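Long-range contacts in uncharacterized conserved protein YiiM (Geobacillus stearothermophilus, PDB 5YHH), which probably binds a molybdenum cofactor through its MOSC domain and is thought to act as an oxidoreductase in resistance to hydroxylaminopurine: residues Tyr68-His72 with Gly97-Asp101; Met7-Ile12 with Ile159-Leu165; Glu100-Leu105 with Ala174-Ile180; Glu61-Ala67 with Gly148-Val153. All coordinates share one frame; numbering follows the deposited sequence.

Interaction 1 (Tyr68-His72 with Gly97-Asp101); sequences YPSEH and GLTED
His72 and Glu100 form a His-carboxylate pair within the MOSC domain, where the end of strand 65-69 and the start of helix 71-80 meet the loop leaving strand 93-96. Two direct hydrogen bonds carry the contact, each made to a carboxylate oxygen on its syn side. In the first, NE2 of His72 donates to OE1 of Glu100 at 2.7 Å, with an angle of 164° at the hydrogen. The acceptor lies almost exactly in the imidazole plane, and carboxylate and ring are only 18° apart, so the two flat groups meet edge on. Glu100 reaches the ring because its chain turns about the CB-CG bond (chi2 84°). Its OE2 accepts from Gly148 N, so both oxygens are engaged and the rotation of the carboxylate is probably fixed. In the second, Gly97 N donates to OE2 of Glu71 over 2.7 Å.

One water adds an indirect link: it donates to OE1 of Glu71 and accepts from Leu98 N, so the carboxylate of Glu71 serves two successive backbone N-H groups, one directly and one through the water.

Between the two bonds, Pro69 makes van der Waals contacts with oxygens of the loop. It directs its CB toward the loop, and its side chain crosses that of Glu100 at about a right angle, with Pro69 CG 3.7 Å from Glu100 OE2. The same carbon lies 3.5 Å from Leu98 O.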
loop_
_atom_site.group_PDB
_atom_site.type_symbol
_atom_site.label_atom_id
_atom_site.label_comp_id
_atom_site.label_asym_id
_atom_site.label_seq_id
_atom_site.Cartn_x
_atom_site.Cartn_y
_atom_site.Cartn_z
ATOM N N TYR A 68 -4.215 0.548 3.146
ATOM C CA TYR A 68 -4.826 1.851 2.848
ATOM C C TYR A 68 -5.232 2.575 4.123
ATOM O O TYR A 68 -5.836 1.971 5.002
ATOM C CB TYR A 68 -6.034 1.721 1.910
ATOM C CG TYR A 68 -6.328 3.027 1.264
ATOM C CD1 TYR A 68 -5.585 3.463 0.180
ATOM C CD2 TYR A 68 -7.301 3.858 1.772
ATOM C CE1 TYR A 68 -5.825 4.676 -0.390
ATOM C CE2 TYR A 68 -7.565 5.061 1.196
ATOM C CZ TYR A 68 -6.827 5.480 0.122
ATOM O OH TYR A 68 -7.046 6.706 -0.459
ATOM N N PRO A 69 -4.866 3.864 4.250
ATOM C CA PRO A 69 -5.241 4.633 5.412
ATOM C C PRO A 69 -6.734 4.919 5.468
ATOM O O PRO A 69 -7.243 5.621 4.591
ATOM C CB PRO A 69 -4.458 5.938 5.231
ATOM C CG PRO A 69 -3.274 5.548 4.352
ATOM C CD PRO A 69 -3.860 4.571 3.426
ATOM N N SER A 70 -7.419 4.427 6.495
ATOM C CA SER A 70 -8.855 4.705 6.659
ATOM C C SER A 70 -9.157 6.217 6.722
ATOM O O SER A 70 -10.267 6.680 6.337
ATOM C CB SER A 70 -9.420 3.991 7.907
ATOM O OG SER A 70 -8.821 4.458 9.125
ATOM N N GLU A 71 -8.188 7.001 7.202
ATOM C CA GLU A 71 -8.389 8.441 7.329
ATOM C C GLU A 71 -8.861 9.030 6.012
ATOM O O GLU A 71 -9.661 9.942 5.998
ATOM C CB GLU A 71 -7.119 9.170 7.802
ATOM C CG GLU A 71 -6.720 8.896 9.270
ATOM C CD GLU A 71 -5.869 7.639 9.444
ATOM O OE1 GLU A 71 -5.795 6.818 8.494
ATOM O OE2 GLU A 71 -5.284 7.442 10.552
ATOM N N HIS A 72 -8.357 8.505 4.894
ATOM C CA HIS A 72 -8.673 9.078 3.593
ATOM C C HIS A 72 -10.115 8.851 3.176
ATOM O O HIS A 72 -10.638 9.584 2.328
ATOM C CB HIS A 72 -7.735 8.507 2.523
ATOM C CG HIS A 72 -6.307 8.839 2.765
ATOM N ND1 HIS A 72 -5.908 9.999 3.402
ATOM C CD2 HIS A 72 -5.174 8.156 2.470
ATOM C CE1 HIS A 72 -4.585 10.020 3.470
ATOM N NE2 HIS A 72 -4.119 8.911 2.916
ATOM N N GLY A 97 -3.982 5.507 11.856
ATOM C CA GLY A 97 -2.787 6.138 12.411
ATOM C C GLY A 97 -1.522 6.122 11.573
ATOM O O GLY A 97 -0.461 6.506 12.063
ATOM N N LEU A 98 -1.596 5.644 10.330
ATOM C CA LEU A 98 -0.419 5.572 9.450
ATOM C C LEU A 98 -0.805 6.069 8.069
ATOM O O LEU A 98 -1.494 5.355 7.323
ATOM C CB LEU A 98 0.113 4.141 9.362
ATOM C CG LEU A 98 0.753 3.552 10.643
ATOM C CD1 LEU A 98 0.545 2.061 10.740
ATOM C CD2 LEU A 98 2.250 3.863 10.732
ATOM N N THR A 99 -0.407 7.304 7.762
ATOM C CA THR A 99 -0.616 7.889 6.443
ATOM C C THR A 99 0.709 7.952 5.644
ATOM O O THR A 99 1.799 7.691 6.181
ATOM C CB THR A 99 -1.190 9.306 6.538
ATOM O OG1 THR A 99 -0.205 10.135 7.143
ATOM C CG2 THR A 99 -2.498 9.351 7.338
ATOM N N GLU A 100 0.609 8.319 4.369
ATOM C CA GLU A 100 1.756 8.336 3.447
ATOM C C GLU A 100 2.851 9.332 3.875
ATOM O O GLU A 100 4.006 9.185 3.498
ATOM C CB GLU A 100 1.289 8.663 2.022
ATOM C CG GLU A 100 0.337 7.621 1.409
ATOM C CD GLU A 100 -1.143 7.825 1.816
ATOM O OE1 GLU A 100 -1.426 8.699 2.691
ATOM O OE2 GLU A 100 -2.018 7.095 1.286
ATOM N N ASP A 101 2.491 10.341 4.671
ATOM C CA ASP A 101 3.449 11.338 5.165
ATOM C C ASP A 101 4.299 10.803 6.314
ATOM O O ASP A 101 5.396 11.290 6.541
ATOM C CB ASP A 101 2.738 12.606 5.686
ATOM C CG ASP A 101 2.155 13.457 4.585
ATOM O OD1 ASP A 101 2.811 13.699 3.544
ATOM O OD2 ASP A 101 1.023 13.930 4.802
HETATM O O HOH W 1 -3.852 4.720 8.696
#

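Interaction 2 (Met7-Ile12 with Ile159-Leu165); sequences MQIVSI and IEPGAPL
Three backbone hydrogen bonds join Met7-Ile12 to Ile159-Leu165. Leu165 N donates to Met7 O at 2.9 Å, nearly straight at the hydrogen (170°), although it reaches that oxygen from above the carbonyl plane. Ile9 uses both its polar backbone atoms: its N donates to Ala163 O over 2.9 Å, and its O accepts from Gly162 N at 2.7 Å, the latter bond more bent (141°). Between the first two of these bonds, Gln8 and Pro164 form a single beta bridge with CA atoms 4.1 Å apart.

Apolar side chains pack beside this seam. CD1 of Ile12 touches CD1 of Ile159 at 3.5 Å and also rests against Pro161, with 3.7 Å to its CD. The Ile159 branch gets there because CG1 stands between its own backbone N and carbonyl carbon (chi1 52°). Ile9 crosses both Ile159 and Leu165 at about a right angle, its CD1 4.0 Å from Ile159 CD1, so it sits between two side chains of the other segment. Farther out, Trp93 and Ala111 touch both Ile9 and Ile159, placing this apolar cluster against strands 93-96 and 108-111.

The bend that presents Gly162 N to Ile9 is a type II beta turn from Glu160 to Ala163, with Gly162 at positive phi. Strand 8-19 also pairs with strand 93-96, where Val10 and Ser11 lie across from Thr94 in a classic beta bulge. The arrangement is a short, bridge-type strand pairing, continued by a type II turn, between strand 8-19 and the loop that leads into strand 165-169 of the MOSC domain.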
loop_
_atom_site.group_PDB
_atom_site.type_symbol
_atom_site.label_atom_id
_atom_site.label_comp_id
_atom_site.label_asym_id
_atom_site.label_seq_id
_atom_site.Cartn_x
_atom_site.Cartn_y
_atom_site.Cartn_z
ATOM N N MET A 7 -1.976 3.279 16.231
ATOM C CA MET A 7 -1.562 2.783 14.935
ATOM C C MET A 7 -1.987 1.317 14.922
ATOM O O MET A 7 -1.461 0.509 15.723
ATOM C CB MET A 7 -0.049 2.899 14.798
ATOM C CG MET A 7 0.458 4.333 14.638
ATOM S SD MET A 7 2.225 4.513 15.058
ATOM C CE MET A 7 2.920 2.889 14.706
ATOM N N GLN A 8 -2.940 0.982 14.045
ATOM C CA GLN A 8 -3.446 -0.372 13.975
ATOM C C GLN A 8 -3.996 -0.767 12.629
ATOM O O GLN A 8 -4.209 0.082 11.773
ATOM C CB GLN A 8 -4.525 -0.581 15.043
ATOM C CG GLN A 8 -5.656 0.360 14.938
ATOM C CD GLN A 8 -6.733 0.080 15.943
ATOM O OE1 GLN A 8 -7.626 -0.732 15.697
ATOM N NE2 GLN A 8 -6.684 0.774 17.075
ATOM N N ILE A 9 -4.249 -2.064 12.475
ATOM C CA ILE A 9 -5.024 -2.628 11.371
ATOM C C ILE A 9 -6.466 -2.629 11.839
ATOM O O ILE A 9 -6.859 -3.477 12.628
ATOM C CB ILE A 9 -4.563 -4.099 11.024
ATOM C CG1 ILE A 9 -3.071 -4.131 10.738
ATOM C CG2 ILE A 9 -5.341 -4.665 9.829
ATOM C CD1 ILE A 9 -2.396 -5.587 10.713
ATOM N N VAL A 10 -7.284 -1.681 11.380
ATOM C CA VAL A 10 -8.669 -1.661 11.865
ATOM C C VAL A 10 -9.500 -2.713 11.167
ATOM O O VAL A 10 -10.436 -3.233 11.760
ATOM C CB VAL A 10 -9.404 -0.291 11.825
ATOM C CG1 VAL A 10 -9.030 0.555 13.027
ATOM C CG2 VAL A 10 -9.257 0.424 10.485
ATOM N N SER A 11 -9.095 -3.124 9.968
ATOM C CA SER A 11 -9.823 -4.152 9.258
ATOM C C SER A 11 -8.906 -4.963 8.401
ATOM O O SER A 11 -7.995 -4.434 7.780
ATOM C CB SER A 11 -10.960 -3.553 8.405
ATOM O OG SER A 11 -11.792 -4.584 7.892
ATOM N N ILE A 12 -9.125 -6.269 8.417
ATOM C CA ILE A 12 -8.449 -7.181 7.529
ATOM C C ILE A 12 -9.533 -7.605 6.571
ATOM O O ILE A 12 -10.584 -8.070 6.998
ATOM C CB ILE A 12 -7.900 -8.438 8.247
ATOM C CG1 ILE A 12 -6.897 -8.080 9.361
ATOM C CG2 ILE A 12 -7.275 -9.396 7.254
ATOM C CD1 ILE A 12 -6.637 -9.321 10.325
ATOM N N ILE A 159 -2.457 -12.457 12.404
ATOM C CA ILE A 159 -2.989 -11.172 12.865
ATOM C C ILE A 159 -4.505 -11.265 13.021
ATOM O O ILE A 159 -5.156 -12.091 12.382
ATOM C CB ILE A 159 -2.714 -10.046 11.833
ATOM C CG1 ILE A 159 -3.205 -10.468 10.457
ATOM C CG2 ILE A 159 -1.238 -9.725 11.740
ATOM C CD1 ILE A 159 -3.239 -9.321 9.438
ATOM N N GLU A 160 -5.054 -10.385 13.847
ATOM C CA GLU A 160 -6.493 -10.280 14.054
ATOM C C GLU A 160 -6.905 -8.853 13.826
ATOM O O GLU A 160 -6.110 -7.964 14.090
ATOM C CB GLU A 160 -6.836 -10.547 15.499
ATOM C CG GLU A 160 -6.894 -11.926 15.870
ATOM C CD GLU A 160 -7.208 -12.017 17.322
ATOM O OE1 GLU A 160 -8.328 -11.617 17.689
ATOM O OE2 GLU A 160 -6.307 -12.391 18.074
ATOM N N PRO A 161 -8.166 -8.636 13.417
ATOM C CA PRO A 161 -8.663 -7.260 13.294
ATOM C C PRO A 161 -8.446 -6.455 14.571
ATOM O O PRO A 161 -8.650 -6.963 15.661
ATOM C CB PRO A 161 -10.156 -7.439 12.963
ATOM C CG PRO A 161 -10.198 -8.770 12.205
ATOM C CD PRO A 161 -9.162 -9.625 12.955
ATOM N N GLY A 162 -7.958 -5.229 14.439
ATOM C CA GLY A 162 -7.651 -4.402 15.587
ATOM C C GLY A 162 -6.223 -4.533 16.070
ATOM O O GLY A 162 -5.835 -3.833 17.000
ATOM N N ALA A 163 -5.430 -5.432 15.467
ATOM C CA ALA A 163 -4.020 -5.600 15.831
ATOM C C ALA A 163 -3.213 -4.289 15.765
ATOM O O ALA A 163 -3.207 -3.620 14.747
ATOM C CB ALA A 163 -3.353 -6.667 14.906
ATOM N N PRO A 164 -2.476 -3.947 16.832
ATOM C CA PRO A 164 -1.595 -2.789 16.719
ATOM C C PRO A 164 -0.501 -3.033 15.700
ATOM O O PRO A 164 -0.086 -4.171 15.513
ATOM C CB PRO A 164 -1.001 -2.652 18.140
ATOM C CG PRO A 164 -2.023 -3.263 19.039
ATOM C CD PRO A 164 -2.601 -4.412 18.228
ATOM N N LEU A 165 -0.047 -1.983 15.034
ATOM C CA LEU A 165 1.096 -2.066 14.110
ATOM C C LEU A 165 2.184 -1.256 14.753
ATOM O O LEU A 165 2.040 -0.036 14.861
ATOM C CB LEU A 165 0.779 -1.414 12.773
ATOM C CG LEU A 165 0.552 -2.230 11.525
ATOM C CD1 LEU A 165 0.157 -1.226 10.383
ATOM C CD2 LEU A 165 1.728 -3.031 11.149
#

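Interaction 3 (Glu100-Leu105 with Ala174-Ile180); sequences EDDVCL and ALSIAYI
An N-capped helix start, that of helix 177-185, is joined here to the loop between strands 93-96 and 108-111, linking the three-helix region to the MOSC domain. Ser176 holds the N-cap position: its OG accepts from Tyr179 N at 3.0 Å, the hydroxyl being folded between its own backbone N and carbonyl carbon (chi1 63°). The loop takes up two further N-H groups from this end of the helix. Ile177 N donates to Val103 O at 2.9 Å, close to the line of the carbonyl bond, while Ala178 N reaches Glu100 O, also at 2.9 Å, from 51° above the carbonyl plane. Just before the helix, Leu105 N donates to Leu175 O at 2.8 Å, and Cys104 and Ser176 form a single beta bridge.

Water extends the seam at both ends. One molecule donates to Leu105 O and accepts from Leu175 N; another joins Ser176 OG to Asp101 O, the latter over a long 3.3 Å.

Side chains add van der Waals contacts. CD1 of Ile180 meets Leu105 at CB (3.6 Å), the two chains crossing at about a right angle. CG2 of Ile177 lies against the aliphatic part of Glu100, 3.8 Å from its CG, and Cys104 SG packs over the backbone of Ala174.

Toward the sheet, Ile177 and Val103 share Val118 of strand 114-121 and Phe149 of strand 149-153, and Ile180 reaches Pro121. Tyr179 and Leu175 touch helix 191-199, both at Gln196.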
loop_
_atom_site.group_PDB
_atom_site.type_symbol
_atom_site.label_atom_id
_atom_site.label_comp_id
_atom_site.label_asym_id
_atom_site.label_seq_id
_atom_site.Cartn_x
_atom_site.Cartn_y
_atom_site.Cartn_z
ATOM N N GLU A 100 0.609 8.319 4.369
ATOM C CA GLU A 100 1.756 8.336 3.447
ATOM C C GLU A 100 2.851 9.332 3.875
ATOM O O GLU A 100 4.006 9.185 3.498
ATOM C CB GLU A 100 1.289 8.663 2.022
ATOM C CG GLU A 100 0.337 7.621 1.409
ATOM C CD GLU A 100 -1.143 7.825 1.816
ATOM O OE1 GLU A 100 -1.426 8.699 2.691
ATOM O OE2 GLU A 100 -2.018 7.095 1.286
ATOM N N ASP A 101 2.491 10.341 4.671
ATOM C CA ASP A 101 3.449 11.338 5.165
ATOM C C ASP A 101 4.299 10.803 6.314
ATOM O O ASP A 101 5.396 11.290 6.541
ATOM C CB ASP A 101 2.738 12.606 5.686
ATOM C CG ASP A 101 2.155 13.457 4.585
ATOM O OD1 ASP A 101 2.811 13.699 3.544
ATOM O OD2 ASP A 101 1.023 13.930 4.802
ATOM N N ASP A 102 3.777 9.819 7.043
ATOM C CA ASP A 102 4.417 9.299 8.254
ATOM C C ASP A 102 5.113 7.956 8.014
ATOM O O ASP A 102 5.955 7.576 8.812
ATOM C CB ASP A 102 3.382 9.016 9.326
ATOM C CG ASP A 102 2.563 10.238 9.704
ATOM O OD1 ASP A 102 3.135 11.370 9.749
ATOM O OD2 ASP A 102 1.333 10.033 9.932
ATOM N N VAL A 103 4.718 7.223 6.981
ATOM C CA VAL A 103 5.276 5.898 6.722
ATOM C C VAL A 103 6.430 6.043 5.728
ATOM O O VAL A 103 6.309 6.742 4.706
ATOM C CB VAL A 103 4.196 4.973 6.158
ATOM C CG1 VAL A 103 4.788 3.631 5.684
ATOM C CG2 VAL A 103 3.105 4.772 7.183
ATOM N N CYS A 104 7.536 5.366 6.020
ATOM C CA CYS A 104 8.739 5.456 5.201
ATOM C C CYS A 104 9.099 4.141 4.543
ATOM O O CYS A 104 8.841 3.065 5.078
ATOM C CB CYS A 104 9.926 5.945 6.040
ATOM S SG CYS A 104 9.733 7.662 6.557
ATOM N N LEU A 105 9.728 4.243 3.390
ATOM C CA LEU A 105 10.232 3.087 2.688
ATOM C C LEU A 105 11.210 2.398 3.631
ATOM O O LEU A 105 12.026 3.061 4.271
ATOM C CB LEU A 105 10.930 3.536 1.418
ATOM C CG LEU A 105 11.622 2.453 0.583
ATOM C CD1 LEU A 105 10.603 1.403 0.087
ATOM C CD2 LEU A 105 12.329 3.180 -0.554
ATOM N N ALA A 174 14.632 7.617 6.027
ATOM C CA ALA A 174 13.335 8.164 6.379
ATOM C C ALA A 174 12.720 8.816 5.146
ATOM O O ALA A 174 12.456 10.003 5.154
ATOM C CB ALA A 174 13.493 9.182 7.520
ATOM N N LEU A 175 12.591 8.054 4.064
ATOM C CA LEU A 175 11.956 8.525 2.829
ATOM C C LEU A 175 10.466 8.157 2.836
ATOM O O LEU A 175 10.114 6.982 2.778
ATOM C CB LEU A 175 12.589 7.878 1.610
ATOM C CG LEU A 175 14.119 7.924 1.512
ATOM C CD1 LEU A 175 14.575 7.160 0.273
ATOM C CD2 LEU A 175 14.667 9.328 1.503
ATOM N N SER A 176 9.595 9.151 2.903
ATOM C CA SER A 176 8.176 8.875 3.130
ATOM C C SER A 176 7.548 8.359 1.859
ATOM O O SER A 176 8.052 8.619 0.788
ATOM C CB SER A 176 7.439 10.110 3.635
ATOM O OG SER A 176 7.458 11.143 2.693
ATOM N N ILE A 177 6.461 7.612 1.974
ATOM C CA ILE A 177 5.706 7.230 0.774
ATOM C C ILE A 177 5.215 8.502 0.044
ATOM O O ILE A 177 5.190 8.536 -1.181
ATOM C CB ILE A 177 4.518 6.300 1.131
ATOM C CG1 ILE A 177 5.044 4.962 1.678
ATOM C CG2 ILE A 177 3.539 6.135 -0.059
ATOM C CD1 ILE A 177 5.802 4.130 0.668
ATOM N N ALA A 178 4.846 9.557 0.783
ATOM C CA ALA A 178 4.424 10.802 0.130
ATOM C C ALA A 178 5.528 11.390 -0.724
ATOM O O ALA A 178 5.271 11.817 -1.843
ATOM C CB ALA A 178 3.914 11.867 1.146
ATOM N N TYR A 179 6.743 11.428 -0.169
ATOM C CA TYR A 179 7.925 11.918 -0.889
ATOM C C TYR A 179 8.176 11.090 -2.135
ATOM O O TYR A 179 8.416 11.644 -3.192
ATOM C CB TYR A 179 9.171 11.896 0.020
ATOM C CG TYR A 179 10.466 12.237 -0.678
ATOM C CD1 TYR A 179 10.791 13.556 -0.988
ATOM C CD2 TYR A 179 11.373 11.229 -1.029
ATOM C CE1 TYR A 179 11.981 13.864 -1.632
ATOM C CE2 TYR A 179 12.562 11.528 -1.679
ATOM C CZ TYR A 179 12.864 12.841 -1.968
ATOM O OH TYR A 179 14.038 13.116 -2.609
ATOM N N ILE A 180 8.131 9.760 -2.004
ATOM C CA ILE A 180 8.431 8.881 -3.131
ATOM C C ILE A 180 7.376 9.037 -4.242
ATOM O O ILE A 180 7.726 9.141 -5.408
ATOM C CB ILE A 180 8.606 7.415 -2.706
ATOM C CG1 ILE A 180 9.851 7.265 -1.798
ATOM C CG2 ILE A 180 8.772 6.570 -3.931
ATOM C CD1 ILE A 180 9.944 5.966 -0.975
HETATM O O HOH W 2 6.372 13.280 4.160
HETATM O O HOH W 3 13.249 5.373 3.980
#

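Interaction 4 (Glu61-Ala67 with Gly148-Val153); sequences EDKAICA and GFYFRV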
loop_
_atom_site.group_PDB
_atom_site.type_symbol
_atom_site.label_atom_id
_atom_site.label_comp_id
_atom_site.label_asym_id
_atom_site.label_seq_id
_atom_site.Cartn_x
_atom_site.Cartn_y
_atom_site.Cartn_z
ATOM N N GLU A 61 6.206 -11.168 -3.827
ATOM C CA GLU A 61 6.741 -10.903 -2.501
ATOM C C GLU A 61 6.704 -9.406 -2.096
ATOM O O GLU A 61 6.314 -9.078 -0.963
ATOM C CB GLU A 61 8.179 -11.381 -2.427
ATOM C CG GLU A 61 8.457 -12.268 -1.263
ATOM C CD GLU A 61 9.628 -13.192 -1.527
ATOM O OE1 GLU A 61 9.976 -13.379 -2.722
ATOM O OE2 GLU A 61 10.197 -13.732 -0.543
ATOM N N ASP A 62 7.121 -8.534 -3.014
ATOM C CA ASP A 62 7.181 -7.070 -2.789
ATOM C C ASP A 62 5.788 -6.473 -2.506
ATOM O O ASP A 62 5.645 -5.449 -1.793
ATOM C CB ASP A 62 7.771 -6.350 -4.015
ATOM C CG ASP A 62 9.289 -6.539 -4.182
ATOM O OD1 ASP A 62 10.024 -6.729 -3.191
ATOM O OD2 ASP A 62 9.753 -6.442 -5.346
ATOM N N LYS A 63 4.780 -7.069 -3.140
ATOM C CA LYS A 63 3.422 -6.589 -3.056
ATOM C C LYS A 63 2.544 -7.570 -2.268
ATOM O O LYS A 63 1.376 -7.779 -2.592
ATOM C CB LYS A 63 2.880 -6.352 -4.468
ATOM C CG LYS A 63 3.582 -5.186 -5.226
ATOM C CD LYS A 63 2.818 -4.687 -6.478
ATOM C CE LYS A 63 2.560 -5.777 -7.518
ATOM N NZ LYS A 63 3.669 -5.920 -8.523
ATOM N N ALA A 64 3.093 -8.141 -1.205
ATOM C CA ALA A 64 2.395 -9.189 -0.458
ATOM C C ALA A 64 1.104 -8.674 0.221
ATOM O O ALA A 64 0.093 -9.367 0.214
ATOM C CB ALA A 64 3.299 -9.766 0.572
ATOM N N ILE A 65 1.164 -7.478 0.821
ATOM C CA ILE A 65 0.031 -6.894 1.560
ATOM C C ILE A 65 -0.195 -5.470 1.040
ATOM O O ILE A 65 0.695 -4.626 1.112
ATOM C CB ILE A 65 0.293 -6.866 3.075
ATOM C CG1 ILE A 65 0.538 -8.296 3.625
ATOM C CG2 ILE A 65 -0.888 -6.216 3.814
ATOM C CD1 ILE A 65 1.219 -8.283 4.971
ATOM N N CYS A 66 -1.379 -5.206 0.510
ATOM C CA CYS A 66 -1.783 -3.836 0.162
ATOM C C CYS A 66 -2.512 -3.153 1.354
ATOM O O CYS A 66 -3.442 -3.726 1.919
ATOM C CB CYS A 66 -2.677 -3.894 -1.103
ATOM S SG CYS A 66 -3.252 -2.273 -1.618
ATOM N N ALA A 67 -2.059 -1.966 1.753
ATOM C CA ALA A 67 -2.589 -1.229 2.918
ATOM C C ALA A 67 -3.120 0.124 2.506
ATOM O O ALA A 67 -2.554 0.776 1.605
ATOM C CB ALA A 67 -1.495 -1.045 3.968
ATOM N N GLY A 148 -2.106 4.959 -0.377
ATOM C CA GLY A 148 -1.652 3.774 0.374
ATOM C C GLY A 148 -0.342 3.193 -0.169
ATOM O O GLY A 148 0.373 3.835 -0.928
ATOM N N PHE A 149 -0.015 1.977 0.251
ATOM C CA PHE A 149 1.347 1.430 0.070
ATOM C C PHE A 149 1.326 -0.075 0.328
ATOM O O PHE A 149 0.363 -0.622 0.895
ATOM C CB PHE A 149 2.371 2.124 0.994
ATOM C CG PHE A 149 1.820 2.421 2.406
ATOM C CD1 PHE A 149 1.789 1.443 3.362
ATOM C CD2 PHE A 149 1.266 3.640 2.699
ATOM C CE1 PHE A 149 1.262 1.695 4.633
ATOM C CE2 PHE A 149 0.724 3.910 3.988
ATOM C CZ PHE A 149 0.728 2.926 4.934
ATOM N N TYR A 150 2.394 -0.746 -0.076
ATOM C CA TYR A 150 2.479 -2.166 0.134
ATOM C C TYR A 150 3.530 -2.483 1.196
ATOM O O TYR A 150 4.493 -1.738 1.365
ATOM C CB TYR A 150 2.933 -2.848 -1.158
ATOM C CG TYR A 150 1.897 -2.970 -2.220
ATOM C CD1 TYR A 150 1.772 -1.995 -3.206
ATOM C CD2 TYR A 150 1.095 -4.102 -2.301
ATOM C CE1 TYR A 150 0.856 -2.132 -4.230
ATOM C CE2 TYR A 150 0.176 -4.250 -3.324
ATOM C CZ TYR A 150 0.047 -3.257 -4.255
ATOM O OH TYR A 150 -0.858 -3.402 -5.241
ATOM N N PHE A 151 3.361 -3.654 1.804
ATOM C CA PHE A 151 4.381 -4.310 2.615
ATOM C C PHE A 151 4.790 -5.645 2.001
ATOM O O PHE A 151 3.966 -6.380 1.429
ATOM C CB PHE A 151 3.822 -4.693 3.994
ATOM C CG PHE A 151 3.338 -3.554 4.837
ATOM C CD1 PHE A 151 4.205 -2.860 5.665
ATOM C CD2 PHE A 151 1.984 -3.238 4.880
ATOM C CE1 PHE A 151 3.732 -1.833 6.496
ATOM C CE2 PHE A 151 1.511 -2.230 5.702
ATOM C CZ PHE A 151 2.381 -1.522 6.505
ATOM N N ARG A 152 6.061 -5.983 2.193
ATOM C CA ARG A 152 6.547 -7.356 2.074
ATOM C C ARG A 152 6.517 -7.988 3.470
ATOM O O ARG A 152 6.538 -7.286 4.497
ATOM C CB ARG A 152 7.968 -7.384 1.481
ATOM C CG ARG A 152 9.062 -6.738 2.349
ATOM C CD ARG A 152 10.471 -7.068 1.794
ATOM N NE ARG A 152 10.627 -6.518 0.440
ATOM C CZ ARG A 152 10.926 -5.250 0.151
ATOM N NH1 ARG A 152 11.187 -4.375 1.109
ATOM N NH2 ARG A 152 11.019 -4.872 -1.110
ATOM N N VAL A 153 6.455 -9.312 3.516
ATOM C CA VAL A 153 6.436 -10.017 4.775
ATOM C C VAL A 153 7.835 -10.547 5.068
ATOM O O VAL A 153 8.351 -11.398 4.317
ATOM C CB VAL A 153 5.425 -11.157 4.724
ATOM C CG1 VAL A 153 5.519 -11.992 6.006
ATOM C CG2 VAL A 153 4.004 -10.565 4.465
HETATM O O HOH W 4 6.666 -10.769 1.120
#
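Tyr150, its CG anti to the carbonyl carbon (chi1 -76°), and Lys63, turned likewise, bring ring and aliphatic chain together beside an antiparallel strand pair of the MOSC domain. CG of Lys63 stands 3.9 Å from the Tyr150 ring centroid and only 5° off its normal, a CH-pi contact over the face. Cys66 SG lies above the ring at a longer 4.6 Å from the centroid.

Strands 65-67 and 149-153 pair through Ile65 with Phe151 and Ala67 with Phe149, both hydrogen-bonded pairs, and Cys66 with Tyr150, a non-hydrogen-bonded pair. Phe151 N to Ile65 O and Ala67 N to Phe149 O each measure 2.9 Å. Across from Phe151 the strand accommodates an extra residue, Ala64 with Ile65 forming a classic bulge next to the type I turn Glu61-Ala64. On the face bearing Ile65 and Ala67, Ala67 CB packs 3.7 Å from Phe151 CE2, and Ile65 CD1 meets Val153 CG2 at 3.6 Å.

At the turn, Arg152 forms a salt bridge with Asp62, while its NH1 binds Ala202 O and Gln117 OE1. Its NH2 donates to Asp62 OD1 at 3.0 Å, within the guanidinium plane but from above the carboxylate, the two planes being 83° apart.

From the N terminus, Met7-Ile12 opens the longest loop, which interaction 2 closes only at Ile159-Leu165; interactions 1 and 4 fall wholly within it. Glu61-Ala67 comes next and closes at Gly148-Val153, enclosing the short loop of interaction 1, whose first segment continues from strand 65-69 and whose second follows strand 93-96. Interaction 3 starts at Glu100, where interaction 1 ends, and runs to Ala174-Ile180, so it crosses interactions 2 and 4. Interactions 1, 2 and 4 bind parts of the mixed sheet, while interaction 3 attaches helix 177-185 to the loop between strands 93-96 and 108-111. Leu98 packs on Met7 and Leu165 of interaction 2, and interactions 1, 3 and 4 meet at Glu100 and Gly148.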